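Local coordinates for protein globin (PDB 5D1V) that probably binds and carries oxygen at a heme iron, as a group II truncated hemoglobin from a thermophilic phototrophic bacterium, at residues Asp30-His35 / Trp88-Leu93; Phe78-Arg83 / Gln118-Arg123; Ile22-Val27 / Pro43-Gln48. All coordinates share one frame; numbering follows the deposited sequence.

Interaction 1. Residues Asp30-His35 / Trp88-Leu93; sequences DPRLRH and WLEHML. With HEM (protoporphyrin IX containing Fe), chain C.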
# COMPACT_ATOMS: atom_id res chain seq x y z
N ASP A 30 7.70 14.29 -6.01
CA ASP A 30 6.89 13.43 -6.87
C ASP A 30 6.29 14.19 -8.05
O ASP A 30 5.33 14.94 -7.87
CB ASP A 30 5.76 12.81 -6.06
CG ASP A 30 4.99 11.75 -6.84
OD1 ASP A 30 5.19 11.63 -8.07
OD2 ASP A 30 4.16 11.05 -6.22
N PRO A 31 6.82 13.97 -9.26
CA PRO A 31 6.29 14.70 -10.42
C PRO A 31 4.81 14.45 -10.73
O PRO A 31 4.22 15.19 -11.52
CB PRO A 31 7.15 14.18 -11.58
CG PRO A 31 8.38 13.67 -10.96
CD PRO A 31 8.00 13.17 -9.61
N ARG A 32 4.23 13.40 -10.16
CA ARG A 32 2.80 13.13 -10.37
C ARG A 32 1.94 14.19 -9.72
O ARG A 32 0.81 14.41 -10.15
CB ARG A 32 2.43 11.76 -9.82
CG ARG A 32 3.16 10.61 -10.46
CD ARG A 32 2.74 9.32 -9.82
NE ARG A 32 3.30 9.16 -8.48
CZ ARG A 32 3.00 8.17 -7.66
NH1 ARG A 32 2.12 7.25 -8.02
NH2 ARG A 32 3.57 8.10 -6.47
N LEU A 33 2.48 14.84 -8.69
CA LEU A 33 1.70 15.75 -7.85
C LEU A 33 2.19 17.17 -7.85
O LEU A 33 1.38 18.08 -7.76
CB LEU A 33 1.70 15.28 -6.41
CG LEU A 33 0.94 13.98 -6.18
CD1 LEU A 33 1.14 13.51 -4.74
CD2 LEU A 33 -0.53 14.11 -6.52
N ARG A 34 3.51 17.35 -7.95
CA ARG A 34 4.14 18.63 -7.61
C ARG A 34 3.51 19.76 -8.41
O ARG A 34 3.23 20.83 -7.87
CB ARG A 34 5.66 18.58 -7.83
CG ARG A 34 6.38 19.93 -7.58
CD ARG A 34 6.05 20.43 -6.19
NE ARG A 34 6.59 21.74 -5.83
CZ ARG A 34 5.96 22.90 -5.99
NH1 ARG A 34 4.75 22.96 -6.55
NH2 ARG A 34 6.54 24.02 -5.57
N HIS A 35 3.24 19.50 -9.69
CA HIS A 35 2.76 20.53 -10.60
C HIS A 35 1.41 21.13 -10.21
O HIS A 35 1.05 22.23 -10.64
CB HIS A 35 2.66 19.96 -12.01
CG HIS A 35 1.63 18.88 -12.15
ND1 HIS A 35 0.37 19.12 -12.64
CD2 HIS A 35 1.67 17.57 -11.84
CE1 HIS A 35 -0.32 17.99 -12.65
NE2 HIS A 35 0.44 17.03 -12.17
N TRP A 88 -1.28 10.61 -3.87
CA TRP A 88 -1.54 11.24 -2.60
C TRP A 88 -1.58 10.22 -1.45
O TRP A 88 -0.92 10.38 -0.40
CB TRP A 88 -2.85 12.00 -2.70
CG TRP A 88 -3.06 12.96 -1.60
CD1 TRP A 88 -2.83 14.30 -1.63
CD2 TRP A 88 -3.54 12.67 -0.28
NE1 TRP A 88 -3.15 14.86 -0.43
CE2 TRP A 88 -3.57 13.89 0.42
CE3 TRP A 88 -3.97 11.50 0.37
CZ2 TRP A 88 -4.01 13.99 1.75
CZ3 TRP A 88 -4.39 11.60 1.69
CH2 TRP A 88 -4.39 12.84 2.36
N LEU A 89 -2.33 9.16 -1.65
CA LEU A 89 -2.54 8.15 -0.61
C LEU A 89 -1.23 7.43 -0.29
O LEU A 89 -0.93 7.18 0.87
CB LEU A 89 -3.61 7.16 -1.04
CG LEU A 89 -4.31 6.36 0.03
CD1 LEU A 89 -4.98 7.29 1.04
CD2 LEU A 89 -5.33 5.49 -0.67
N GLU A 90 -0.44 7.13 -1.32
CA GLU A 90 0.88 6.52 -1.10
C GLU A 90 1.68 7.34 -0.09
O GLU A 90 2.25 6.81 0.89
CB GLU A 90 1.66 6.40 -2.41
CG GLU A 90 3.08 5.89 -2.23
CD GLU A 90 3.90 5.84 -3.50
OE1 GLU A 90 3.31 5.84 -4.61
OE2 GLU A 90 5.14 5.74 -3.39
N HIS A 91 1.74 8.64 -0.33
CA HIS A 91 2.61 9.48 0.48
C HIS A 91 2.03 9.73 1.85
O HIS A 91 2.77 9.80 2.82
CB HIS A 91 2.90 10.78 -0.25
CG HIS A 91 3.62 10.56 -1.54
ND1 HIS A 91 4.67 9.68 -1.66
CD2 HIS A 91 3.45 11.10 -2.77
CE1 HIS A 91 5.10 9.68 -2.91
NE2 HIS A 91 4.37 10.53 -3.60
N MET A 92 0.70 9.84 1.96
CA MET A 92 0.14 10.09 3.28
C MET A 92 0.21 8.83 4.11
O MET A 92 0.47 8.87 5.32
CB MET A 92 -1.31 10.59 3.24
CG MET A 92 -1.85 10.96 4.65
SD MET A 92 -0.93 12.32 5.44
CE MET A 92 -1.51 13.72 4.51
N LEU A 93 -0.04 7.69 3.51
CA LEU A 93 0.10 6.48 4.30
C LEU A 93 1.55 6.28 4.76
O LEU A 93 1.80 5.87 5.90
CB LEU A 93 -0.39 5.27 3.51
CG LEU A 93 -1.88 5.38 3.21
CD1 LEU A 93 -2.37 4.10 2.53
CD2 LEU A 93 -2.73 5.69 4.43
CHA HEM C . -5.03 21.53 -0.40
CHB HEM C . -6.56 17.91 2.45
CHC HEM C . -6.48 14.91 -1.40
CHD HEM C . -3.89 18.26 -3.76
C1A HEM C . -5.49 20.84 0.68
C2A HEM C . -5.87 21.40 1.97
C3A HEM C . -6.31 20.40 2.75
C4A HEM C . -6.22 19.16 1.98
CMA HEM C . -6.82 20.41 4.22
CAA HEM C . -5.79 22.91 2.31
CBA HEM C . -7.23 23.46 2.21
CGA HEM C . -7.17 24.97 2.35
O1A HEM C . -6.65 25.65 1.44
O2A HEM C . -7.66 25.50 3.37
C1B HEM C . -6.69 16.78 1.65
C2B HEM C . -7.22 15.50 2.06
C3B HEM C . -7.20 14.69 0.97
C4B HEM C . -6.64 15.42 -0.13
CMB HEM C . -7.71 15.16 3.49
CAB HEM C . -7.63 13.22 0.79
CBB HEM C . -7.79 12.46 1.87
C1C HEM C . -5.75 15.53 -2.38
C2C HEM C . -5.37 14.96 -3.67
C3C HEM C . -4.66 15.93 -4.30
C4C HEM C . -4.54 17.09 -3.45
CMC HEM C . -5.78 13.54 -4.15
CAC HEM C . -3.97 15.84 -5.66
CBC HEM C . -3.59 14.62 -6.02
C1D HEM C . -4.02 19.46 -3.10
C2D HEM C . -3.54 20.76 -3.55
C3D HEM C . -3.88 21.67 -2.61
C4D HEM C . -4.56 20.96 -1.55
CMD HEM C . -2.82 21.02 -4.87
CAD HEM C . -3.60 23.18 -2.62
CBD HEM C . -2.32 23.42 -1.82
CGD HEM C . -1.99 24.88 -1.73
O1D HEM C . -0.82 25.17 -1.38
O2D HEM C . -2.87 25.73 -2.03
NA HEM C . -5.73 19.47 0.73
NB HEM C . -6.36 16.70 0.31
NC HEM C . -5.26 16.82 -2.31
ND HEM C . -4.63 19.64 -1.89
FE HEM C . -5.46 18.14 -0.80
O HOH W 1 0.92 5.51 -6.03
O HOH W 2 -3.48 17.73 -0.02
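Complementary first torsions bring Asp30 and His91 together: Asp30 CG stands anti to its backbone N (chi1 -172°), whereas His91 CG lies beside its own backbone N (chi1 -62°). His91 NE2 donates to Asp30 OD2 over 2.7 Å, nearly in the imidazole plane and on the anti lone pair of the oxygen, with carboxylate and ring turned 89° against each other. OD1 is held from within the loop. The backbone N of Arg32 reaches Asp30 OD1 at 2.9 Å from above the carboxylate plane, closing an Asx turn, and Arg32 NE takes the syn lone pair as part of a salt bridge. A bend at chi3 brings the guanidinium to this carboxylate and also carries Arg32 NH2 to within 2.9 Å of Glu90 OE1, a second salt bridge that water 1 reinforces by joining Arg32 NH1 to Glu90 OE1. Arg83 of the second subunit pairs with Glu90 OE2, so the network extends into the subunit interface. On the heme side, Leu33 turns CD1 to the edge of the His91 ring and brings CD2 to 3.1 Å from the heme vinyl carbon CBC. Trp88 leads away from the loop and lays its indole over the porphyrin, CD1 lying 3.3 Å from heme C1C, while NE1 donates to water 2 at 2.9 Å. That water binds the iron, with Fe and O 2.2 Å apart. An alanine at Trp88 would remove both the indole cover and this donor, and would probably leave the heme less firmly packed and the iron-bound water less well oriented. Because His91 ND1 accepts from Arg26 NE while NE2 donates to Asp30, the imidazole is probably neutral with its proton on NE2, its ring rotation fixed from two sides.

Interaction 2. Residues Phe78-Arg83 / Gln118-Arg123; sequences FPIGPR and QAMMNR. With HEM (protoporphyrin IX containing Fe), chain C.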
# COMPACT_ATOMS: atom_id res chain seq x y z
N PHE A 78 -8.11 21.32 -9.31
CA PHE A 78 -7.05 20.33 -9.58
C PHE A 78 -7.65 19.12 -10.28
O PHE A 78 -8.53 18.46 -9.72
CB PHE A 78 -6.38 19.90 -8.28
CG PHE A 78 -6.09 21.03 -7.36
CD1 PHE A 78 -5.44 22.17 -7.82
CD2 PHE A 78 -6.49 20.99 -6.03
CE1 PHE A 78 -5.20 23.25 -6.98
CE2 PHE A 78 -6.26 22.06 -5.19
CZ PHE A 78 -5.62 23.21 -5.67
N PRO A 79 -7.18 18.80 -11.50
CA PRO A 79 -7.71 17.57 -12.11
C PRO A 79 -7.23 16.32 -11.36
O PRO A 79 -6.03 16.02 -11.38
CB PRO A 79 -7.15 17.61 -13.54
CG PRO A 79 -6.83 19.05 -13.79
CD PRO A 79 -6.42 19.62 -12.46
N ILE A 80 -8.15 15.64 -10.69
CA ILE A 80 -7.78 14.54 -9.80
C ILE A 80 -8.49 13.31 -10.26
O ILE A 80 -9.72 13.22 -10.19
CB ILE A 80 -8.13 14.84 -8.35
CG1 ILE A 80 -7.34 16.04 -7.86
CG2 ILE A 80 -7.83 13.64 -7.48
CD1 ILE A 80 -7.77 16.49 -6.47
N GLY A 81 -7.71 12.35 -10.73
CA GLY A 81 -8.22 11.07 -11.15
C GLY A 81 -7.56 9.99 -10.30
O GLY A 81 -6.89 10.31 -9.32
N PRO A 82 -7.72 8.71 -10.68
CA PRO A 82 -7.13 7.58 -9.97
C PRO A 82 -5.60 7.73 -9.75
O PRO A 82 -5.09 7.39 -8.67
CB PRO A 82 -7.44 6.40 -10.90
CG PRO A 82 -8.68 6.81 -11.60
CD PRO A 82 -8.52 8.27 -11.83
N ARG A 83 -4.88 8.28 -10.72
CA ARG A 83 -3.42 8.37 -10.59
C ARG A 83 -3.00 9.36 -9.51
O ARG A 83 -2.05 9.14 -8.76
CB ARG A 83 -2.79 8.77 -11.93
CG ARG A 83 -3.05 7.77 -13.03
CD ARG A 83 -2.51 8.27 -14.37
NE ARG A 83 -1.11 7.91 -14.56
CZ ARG A 83 -0.48 7.92 -15.73
NH1 ARG A 83 -1.13 8.27 -16.84
NH2 ARG A 83 0.80 7.58 -15.80
N GLN A 118 -10.57 9.05 -2.27
CA GLN A 118 -11.50 8.58 -3.29
C GLN A 118 -12.53 9.65 -3.60
O GLN A 118 -12.76 9.99 -4.78
CB GLN A 118 -12.18 7.28 -2.84
CG GLN A 118 -13.22 6.72 -3.81
CD GLN A 118 -12.62 6.11 -5.09
OE1 GLN A 118 -11.41 6.06 -5.28
NE2 GLN A 118 -13.50 5.59 -5.95
N ALA A 119 -13.15 10.18 -2.55
CA ALA A 119 -14.20 11.18 -2.72
C ALA A 119 -13.73 12.55 -3.28
O ALA A 119 -14.55 13.39 -3.66
CB ALA A 119 -14.89 11.38 -1.39
N MET A 120 -12.42 12.78 -3.33
CA MET A 120 -11.88 14.02 -3.86
C MET A 120 -11.78 13.97 -5.39
O MET A 120 -11.59 15.00 -6.04
CB MET A 120 -10.50 14.27 -3.27
CG MET A 120 -10.17 15.71 -3.10
SD MET A 120 -11.15 16.42 -1.77
CE MET A 120 -10.23 15.89 -0.33
N MET A 121 -11.86 12.79 -5.98
CA MET A 121 -11.65 12.69 -7.41
C MET A 121 -12.71 13.49 -8.15
O MET A 121 -13.89 13.48 -7.76
CB MET A 121 -11.68 11.25 -7.91
CG MET A 121 -10.53 10.41 -7.39
SD MET A 121 -10.27 8.84 -8.26
CE MET A 121 -11.02 9.07 -9.86
N ASN A 122 -12.31 14.09 -9.27
CA ASN A 122 -13.22 14.91 -10.04
C ASN A 122 -13.10 14.75 -11.56
O ASN A 122 -13.81 15.44 -12.30
CB ASN A 122 -13.03 16.36 -9.63
CG ASN A 122 -11.60 16.84 -9.82
OD1 ASN A 122 -10.97 16.50 -10.80
ND2 ASN A 122 -11.09 17.63 -8.86
N ARG A 123 -12.25 13.85 -12.04
CA ARG A 123 -12.09 13.65 -13.49
C ARG A 123 -11.78 12.19 -13.81
O ARG A 123 -10.84 11.65 -13.22
CB ARG A 123 -10.97 14.53 -14.04
CG ARG A 123 -10.71 14.33 -15.54
CD ARG A 123 -10.96 15.60 -16.34
NE ARG A 123 -11.32 15.35 -17.74
CZ ARG A 123 -12.56 15.04 -18.16
NH1 ARG A 123 -13.58 14.93 -17.31
NH2 ARG A 123 -12.77 14.84 -19.46
CHA HEM C . -5.03 21.53 -0.40
CHB HEM C . -6.56 17.91 2.45
CHC HEM C . -6.48 14.91 -1.40
CHD HEM C . -3.89 18.26 -3.76
C1A HEM C . -5.49 20.84 0.68
C2A HEM C . -5.87 21.40 1.97
C3A HEM C . -6.31 20.40 2.75
C4A HEM C . -6.22 19.16 1.98
CMA HEM C . -6.82 20.41 4.22
CAA HEM C . -5.79 22.91 2.31
CBA HEM C . -7.23 23.46 2.21
CGA HEM C . -7.17 24.97 2.35
O1A HEM C . -6.65 25.65 1.44
O2A HEM C . -7.66 25.50 3.37
C1B HEM C . -6.69 16.78 1.65
C2B HEM C . -7.22 15.50 2.06
C3B HEM C . -7.20 14.69 0.97
C4B HEM C . -6.64 15.42 -0.13
CMB HEM C . -7.71 15.16 3.49
CAB HEM C . -7.63 13.22 0.79
CBB HEM C . -7.79 12.46 1.87
C1C HEM C . -5.75 15.53 -2.38
C2C HEM C . -5.37 14.96 -3.67
C3C HEM C . -4.66 15.93 -4.30
C4C HEM C . -4.54 17.09 -3.45
CMC HEM C . -5.78 13.54 -4.15
CAC HEM C . -3.97 15.84 -5.66
CBC HEM C . -3.59 14.62 -6.02
C1D HEM C . -4.02 19.46 -3.10
C2D HEM C . -3.54 20.76 -3.55
C3D HEM C . -3.88 21.67 -2.61
C4D HEM C . -4.56 20.96 -1.55
CMD HEM C . -2.82 21.02 -4.87
CAD HEM C . -3.60 23.18 -2.62
CBD HEM C . -2.32 23.42 -1.82
CGD HEM C . -1.99 24.88 -1.73
O1D HEM C . -0.82 25.17 -1.38
O2D HEM C . -2.87 25.73 -2.03
NA HEM C . -5.73 19.47 0.73
NB HEM C . -6.36 16.70 0.31
NC HEM C . -5.26 16.82 -2.31
ND HEM C . -4.63 19.64 -1.89
FE HEM C . -5.46 18.14 -0.80
O HOH W 2 -3.48 17.73 -0.02
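Ile80 is the central bump of this contact, a buried side chain set between residues 120-123, which follow helix 105-119, and the heme. Its CD1 branch points at the porphyrin, 3.8 Å from heme C3C, and also lies against Met120 CG; its CG2 branch rests on Met121. Met120, its chain bent at chi2 and chi3, places the methyl CE 3.5 Å from heme C3B and packs next to Ile80 on the same heme face. Phe78 lies farther along the rim, where the heme methyl CMD sits over the centre of its ring. On the outer side, the bend at chi3 of Met121 presses CE against the Pro82 ring, where CE and Pro82 CD are a tight 3.3 Å apart. Gly81 passes close to Arg123, its CA 3.4 Å from Arg123 O; a side chain here would crowd that carbonyl and the Pro82 ring. Hydrogen bonds tie the two backbones together where they cross at nearly a right angle (86°). The Asn122 side chain, with CG in the crowded position between the backbone N and the carbonyl carbon, straddles the strip 78-80: ND2 donates to Phe78 O at 2.8 Å, nearly along the C=O axis, and OD1 accepts from Ile80 N at 3.0 Å. Ile80 O in turn takes the backbone N of both Asn122 (2.9 Å) and Arg123. His75, the axial iron ligand, touches both Ile80 and Met120. The contact thus joins the segment leading into helix 82-98 to residues 120-123, beyond helix 105-119, and builds part of the proximal wall of a globin heme pocket.

Interaction 3. Residues Ile22-Val27 / Pro43-Gln48; sequences IFYARV and PGKEHQ. With HEM (protoporphyrin IX containing Fe), chain C.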
# COMPACT_ATOMS: atom_id res chain seq x y z
N ILE A 22 6.73 15.08 6.45
CA ILE A 22 7.15 13.90 5.69
C ILE A 22 6.33 13.84 4.40
O ILE A 22 6.84 13.55 3.31
CB ILE A 22 7.01 12.65 6.55
CG1 ILE A 22 8.06 12.67 7.66
CG2 ILE A 22 7.22 11.38 5.71
CD1 ILE A 22 7.79 11.62 8.75
N PHE A 23 5.04 14.12 4.53
CA PHE A 23 4.12 14.07 3.41
C PHE A 23 4.57 15.10 2.37
O PHE A 23 4.72 14.77 1.20
CB PHE A 23 2.69 14.33 3.88
CG PHE A 23 1.71 14.48 2.76
CD1 PHE A 23 1.29 13.38 2.05
CD2 PHE A 23 1.22 15.73 2.41
CE1 PHE A 23 0.39 13.49 1.03
CE2 PHE A 23 0.31 15.85 1.35
CZ PHE A 23 -0.09 14.72 0.67
N TYR A 24 4.81 16.34 2.80
CA TYR A 24 5.14 17.39 1.84
C TYR A 24 6.51 17.17 1.19
O TYR A 24 6.69 17.50 0.02
CB TYR A 24 5.07 18.75 2.52
CG TYR A 24 3.78 19.45 2.16
CD1 TYR A 24 2.59 19.15 2.80
CD2 TYR A 24 3.75 20.39 1.15
CE1 TYR A 24 1.41 19.76 2.45
CE2 TYR A 24 2.59 21.02 0.79
CZ TYR A 24 1.40 20.69 1.44
OH TYR A 24 0.24 21.34 1.08
N ALA A 25 7.44 16.56 1.91
CA ALA A 25 8.74 16.25 1.31
C ALA A 25 8.56 15.31 0.13
O ALA A 25 9.20 15.46 -0.93
CB ALA A 25 9.69 15.63 2.35
N ARG A 26 7.68 14.34 0.32
CA ARG A 26 7.35 13.37 -0.71
C ARG A 26 6.59 14.01 -1.86
O ARG A 26 6.87 13.74 -3.01
CB ARG A 26 6.55 12.21 -0.08
CG ARG A 26 7.41 11.45 0.89
CD ARG A 26 6.67 10.41 1.66
NE ARG A 26 6.28 9.38 0.72
CZ ARG A 26 6.77 8.15 0.67
NH1 ARG A 26 7.67 7.72 1.53
NH2 ARG A 26 6.32 7.35 -0.27
N VAL A 27 5.62 14.87 -1.55
CA VAL A 27 4.91 15.60 -2.59
C VAL A 27 5.89 16.38 -3.44
O VAL A 27 5.84 16.33 -4.67
CB VAL A 27 3.86 16.55 -1.97
CG1 VAL A 27 3.26 17.47 -3.02
CG2 VAL A 27 2.81 15.74 -1.31
N PRO A 43 2.19 28.19 2.72
CA PRO A 43 0.86 28.47 3.26
C PRO A 43 -0.07 27.27 3.24
O PRO A 43 -0.77 27.02 4.21
CB PRO A 43 0.33 29.58 2.35
CG PRO A 43 1.54 30.21 1.76
CD PRO A 43 2.57 29.13 1.64
N GLY A 44 -0.08 26.54 2.14
CA GLY A 44 -0.91 25.36 1.98
C GLY A 44 -0.52 24.24 2.93
O GLY A 44 -1.38 23.53 3.44
N LYS A 45 0.79 24.08 3.16
CA LYS A 45 1.29 23.11 4.12
C LYS A 45 0.73 23.37 5.51
O LYS A 45 0.23 22.43 6.15
CB LYS A 45 2.82 23.12 4.14
CG LYS A 45 3.46 22.11 5.04
CD LYS A 45 4.99 22.27 5.00
CE LYS A 45 5.63 21.32 6.00
NZ LYS A 45 6.94 21.81 6.52
N GLU A 46 0.76 24.63 5.95
CA GLU A 46 0.23 24.97 7.27
C GLU A 46 -1.28 24.72 7.31
O GLU A 46 -1.79 24.22 8.31
CB GLU A 46 0.54 26.43 7.65
CG GLU A 46 -0.12 26.79 9.00
CD GLU A 46 0.29 28.13 9.55
OE1 GLU A 46 0.59 29.05 8.76
OE2 GLU A 46 0.30 28.26 10.80
N HIS A 47 -1.97 25.05 6.22
CA HIS A 47 -3.42 24.86 6.16
C HIS A 47 -3.73 23.38 6.27
O HIS A 47 -4.66 22.99 6.99
CB HIS A 47 -4.02 25.44 4.87
CG HIS A 47 -3.96 26.93 4.82
ND1 HIS A 47 -3.95 27.65 3.64
CD2 HIS A 47 -3.91 27.85 5.82
CE1 HIS A 47 -3.88 28.93 3.92
NE2 HIS A 47 -3.86 29.08 5.23
N GLN A 48 -2.95 22.54 5.59
CA GLN A 48 -3.24 21.12 5.68
C GLN A 48 -2.99 20.60 7.10
O GLN A 48 -3.80 19.81 7.62
CB GLN A 48 -2.40 20.33 4.70
CG GLN A 48 -2.91 18.88 4.63
CD GLN A 48 -1.97 17.98 3.95
OE1 GLN A 48 -0.78 17.95 4.28
NE2 GLN A 48 -2.47 17.21 2.98
CHA HEM C . -5.03 21.53 -0.40
CHB HEM C . -6.56 17.91 2.45
CHC HEM C . -6.48 14.91 -1.40
CHD HEM C . -3.89 18.26 -3.76
C1A HEM C . -5.49 20.84 0.68
C2A HEM C . -5.87 21.40 1.97
C3A HEM C . -6.31 20.40 2.75
C4A HEM C . -6.22 19.16 1.98
CMA HEM C . -6.82 20.41 4.22
CAA HEM C . -5.79 22.91 2.31
CBA HEM C . -7.23 23.46 2.21
CGA HEM C . -7.17 24.97 2.35
O1A HEM C . -6.65 25.65 1.44
O2A HEM C . -7.66 25.50 3.37
C1B HEM C . -6.69 16.78 1.65
C2B HEM C . -7.22 15.50 2.06
C3B HEM C . -7.20 14.69 0.97
C4B HEM C . -6.64 15.42 -0.13
CMB HEM C . -7.71 15.16 3.49
CAB HEM C . -7.63 13.22 0.79
CBB HEM C . -7.79 12.46 1.87
C1C HEM C . -5.75 15.53 -2.38
C2C HEM C . -5.37 14.96 -3.67
C3C HEM C . -4.66 15.93 -4.30
C4C HEM C . -4.54 17.09 -3.45
CMC HEM C . -5.78 13.54 -4.15
CAC HEM C . -3.97 15.84 -5.66
CBC HEM C . -3.59 14.62 -6.02
C1D HEM C . -4.02 19.46 -3.10
C2D HEM C . -3.54 20.76 -3.55
C3D HEM C . -3.88 21.67 -2.61
C4D HEM C . -4.56 20.96 -1.55
CMD HEM C . -2.82 21.02 -4.87
CAD HEM C . -3.60 23.18 -2.62
CBD HEM C . -2.32 23.42 -1.82
CGD HEM C . -1.99 24.88 -1.73
O1D HEM C . -0.82 25.17 -1.38
O2D HEM C . -2.87 25.73 -2.03
NA HEM C . -5.73 19.47 0.73
NB HEM C . -6.36 16.70 0.31
NC HEM C . -5.26 16.82 -2.31
ND HEM C . -4.63 19.64 -1.89
FE HEM C . -5.46 18.14 -0.80
O HOH W 2 -3.48 17.73 -0.02
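The Tyr24 ring is the hub of the first shell. Lys45 lies over one of its faces, CB 3.9 Å from the ring centroid and only 8° off the normal, a CH-pi contact made by the extended aliphatic chain as it slides past the ring in the opposite direction. At the ring edge sits Gln48 OE1, 3.4 Å from Tyr24 CE1, with amide and phenol planes 84° apart. The hydroxyl end of Tyr24 packs against the backbone of helix 42-55, OH lying 3.5 Å from Gly44 C. Gln48, extended beyond CG, inserts its amide between the two aromatic residues: NE2 approaches Phe23 CE2 at 3.5 Å, while OE1, buried among ring carbons, has no hydrogen-bonding partner in the model. Gln48 NE2 also lies 3.2 Å from water 2, the water bound to iron.

Further out, the same helix turn meets the heme. Gly44 CA is 3.4 Å from the propionate oxygen O1D, and any CB here would run into that oxygen. His47, predicted to be the distal iron ligand, instead directs its ring toward the other propionate, with ND1 4.0 Å from heme O1A, while water 2 occupies the distal coordination site. Other residues fix the first-shell groups: Asp21 holds Lys45 NZ in a salt bridge, and Trp88 meets the Phe23 ring edge-to-face.

Helices 13-28 and 42-55, the B and E helices of the globin fold, run roughly antiparallel here: the axes of segments 22-27 and 43-48 make 141° and approach to 11.3 Å. Phe23 also touches His91 and Met92, tying this pair to helix 82-98, and His47 leans on Arg66 of helix 61-66.

In the fold
All three contacts border the heme. Interactions 3 and 1 cross along the chain: the order is 22-27, 30-35, 43-48, 88-93, so the segments alternate. Their centres are about 10 Å apart, and they touch directly through Arg26 and His91 and through Phe23 and Trp88. Interaction 2 crosses interaction 1 as well and comes after interaction 3, its centre about 13 Å from the former and about 18 Å from the latter. Interactions 1 and 2 share helix 82-98. Together they link the B/E and G/H helix pairs of the two-over-two truncated globin fold: interactions 1 and 3 line the distal side around the iron-bound water, and interaction 2 contributes to the proximal side, next to His75.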